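Local coordinates for haloacid delahogenase-like family hydrolase (Xanthomonas campestris pv. campestris, PDB 2PKE), which binds magnesium and is probably a phosphatase of the haloacid dehalogenase-like hydrolase family, at residues A[66-71]-A[76-81]. Sequence-based numbering, arbitrary orientation.
Sequences KIFGYG and TLSMIE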
loop_
_atom_site.group_PDB
_atom_site.type_symbol
_atom_site.label_atom_id
_atom_site.label_comp_id
_atom_site.label_asym_id
_atom_site.label_seq_id
_atom_site.Cartn_x
_atom_site.Cartn_y
_atom_site.Cartn_z
ATOM N N LYS A 66 -6.517 12.762 4.360
ATOM C CA LYS A 66 -5.795 12.598 5.591
ATOM C C LYS A 66 -6.124 11.263 6.292
ATOM O O LYS A 66 -5.373 10.852 7.176
ATOM C CB LYS A 66 -6.098 13.809 6.507
ATOM C CG LYS A 66 -6.301 15.179 5.726
ATOM N N ILE A 67 -7.196 10.566 5.888
ATOM C CA ILE A 67 -7.437 9.206 6.381
ATOM C C ILE A 67 -7.332 8.110 5.317
ATOM O O ILE A 67 -7.007 6.953 5.641
ATOM C CB ILE A 67 -8.786 9.066 7.179
ATOM C CG1 ILE A 67 -10.017 9.309 6.330
ATOM C CG2 ILE A 67 -8.856 10.058 8.341
ATOM C CD1 ILE A 67 -11.284 8.871 7.037
ATOM N N PHE A 68 -7.584 8.452 4.055
ATOM C CA PHE A 68 -7.562 7.445 2.980
ATOM C C PHE A 68 -6.253 7.401 2.235
ATOM O O PHE A 68 -5.932 6.362 1.637
ATOM C CB PHE A 68 -8.652 7.733 1.944
ATOM C CG PHE A 68 -10.046 7.712 2.503
ATOM C CD1 PHE A 68 -10.378 6.965 3.591
ATOM C CD2 PHE A 68 -11.049 8.449 1.888
ATOM C CE1 PHE A 68 -11.681 6.956 4.058
ATOM C CE2 PHE A 68 -12.338 8.433 2.370
ATOM C CZ PHE A 68 -12.637 7.704 3.455
ATOM N N GLY A 69 -5.530 8.539 2.234
ATOM C CA GLY A 69 -4.502 8.795 1.226
ATOM C C GLY A 69 -5.082 8.794 -0.203
ATOM O O GLY A 69 -6.291 8.934 -0.398
ATOM N N TYR A 70 -4.219 8.627 -1.193
ATOM C CA TYR A 70 -4.614 8.701 -2.602
ATOM C C TYR A 70 -5.146 7.351 -3.101
ATOM O O TYR A 70 -4.787 6.319 -2.582
ATOM C CB TYR A 70 -3.438 9.106 -3.478
ATOM C CG TYR A 70 -2.871 10.422 -3.124
ATOM C CD1 TYR A 70 -3.470 11.603 -3.564
ATOM C CD2 TYR A 70 -1.773 10.510 -2.308
ATOM C CE1 TYR A 70 -2.972 12.829 -3.193
ATOM C CE2 TYR A 70 -1.271 11.758 -1.919
ATOM C CZ TYR A 70 -1.862 12.905 -2.385
ATOM O OH TYR A 70 -1.354 14.154 -2.027
ATOM N N GLY A 71 -5.998 7.398 -4.109
ATOM C CA GLY A 71 -6.440 6.207 -4.830
ATOM C C GLY A 71 -7.935 6.088 -5.000
ATOM O O GLY A 71 -8.709 6.826 -4.389
ATOM N N THR A 76 -14.066 6.659 -4.056
ATOM C CA THR A 76 -15.442 6.135 -3.986
ATOM C C THR A 76 -16.191 6.505 -2.722
ATOM O O THR A 76 -17.348 6.950 -2.782
ATOM C CB THR A 76 -15.458 4.656 -4.132
ATOM O OG1 THR A 76 -14.815 4.340 -5.376
ATOM C CG2 THR A 76 -16.892 4.128 -4.149
ATOM N N LEU A 77 -15.514 6.358 -1.595
ATOM C CA LEU A 77 -16.066 6.744 -0.295
ATOM C C LEU A 77 -16.298 8.261 -0.188
ATOM O O LEU A 77 -17.314 8.693 0.373
ATOM C CB LEU A 77 -15.160 6.277 0.828
ATOM C CG LEU A 77 -15.153 4.763 1.027
ATOM C CD1 LEU A 77 -13.932 4.453 1.887
ATOM C CD2 LEU A 77 -16.485 4.183 1.634
ATOM N N SER A 78 -15.392 9.054 -0.750
ATOM C CA SER A 78 -15.615 10.513 -0.784
ATOM C C SER A 78 -16.808 10.871 -1.703
ATOM O O SER A 78 -17.550 11.782 -1.420
ATOM C CB SER A 78 -14.359 11.224 -1.213
ATOM O OG SER A 78 -13.296 11.039 -0.260
HETATM N N MSE A 79 -16.971 10.157 -2.812
HETATM C CA MSE A 79 -18.122 10.351 -3.702
HETATM C C MSE A 79 -19.400 9.999 -3.010
HETATM O O MSE A 79 -20.390 10.629 -3.254
HETATM C CB MSE A 79 -18.014 9.508 -4.970
HETATM C CG MSE A 79 -17.003 10.036 -5.967
HETATM SE SE MSE A 79 -17.015 8.947 -7.566
HETATM C CE MSE A 79 -16.089 10.275 -8.654
ATOM N N ILE A 80 -19.418 8.951 -2.205
ATOM C CA ILE A 80 -20.662 8.533 -1.539
ATOM C C ILE A 80 -21.060 9.672 -0.585
ATOM O O ILE A 80 -22.222 10.167 -0.569
ATOM C CB ILE A 80 -20.530 7.149 -0.795
ATOM C CG1 ILE A 80 -20.513 5.975 -1.810
ATOM C CG2 ILE A 80 -21.684 6.972 0.219
ATOM C CD1 ILE A 80 -19.794 4.682 -1.338
ATOM N N GLU A 81 -20.074 10.099 0.189
ATOM C CA GLU A 81 -20.255 11.142 1.188
ATOM C C GLU A 81 -20.717 12.444 0.540
ATOM O O GLU A 81 -21.634 13.106 1.012
ATOM C CB GLU A 81 -18.938 11.276 1.944
ATOM C CG GLU A 81 -19.018 11.866 3.307
ATOM C CD GLU A 81 -17.872 11.390 4.202
ATOM O OE1 GLU A 81 -16.691 11.473 3.784
ATOM O OE2 GLU A 81 -18.161 10.925 5.326
#
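Phe68 reaches across from the last turn of one helix to Leu77 and Ser78 on the next, and its ring makes nearly all of the contact from its side. The outer end of the ring meets the leucine: Leu77 CD1 lies 3.8 Å from Phe68 CZ, and Leu77 CB is nearly as close to both Phe68 CZ and CE2. The methyl forms an off-centre CH-pi contact, 4.3 Å from the ring centroid and 30° off the ring normal, the two side chains crossing at about a right angle. Ser78 comes in differently, its OG lying close to the ring plane at the edge, 3.8 Å from Phe68 CE2. No hydrogen bond joins the two segments, and the hydroxyl is instead engaged by Asn64 and by the carbonyl of Gly74, one turn back in its own helix. With chi1 at -64°, OG sits beside its own backbone N, on the side where that carbonyl lies.

In the next shell, Ile67 CG1 packs over one face of the ring, 3.5 Å above the plane and toward the rim. Asn64 also bonds to Glu81 OE1, which tethers helix 57-68 to helix 72-86 through two polar groups. Leu107 of the second subunit packs on Phe68, Thr76 of that subunit on Leu77, and its Arg104 forms a salt bridge with Glu81, so the pair is buried partly by dimer formation.

Gly69, with positive phi, ends helical geometry after Phe68, and Gly71 is the N-cap residue of helix 72-86. The arrangement is thus two consecutive cap helices, 57-68 and 72-86, joined by a short glycine-containing turn, with Phe68, the last helical residue before it, folded against the second helix, part of the helical cap inserted after the first strand, as in many haloacid dehalogenase-like enzymes, away from the magnesium site.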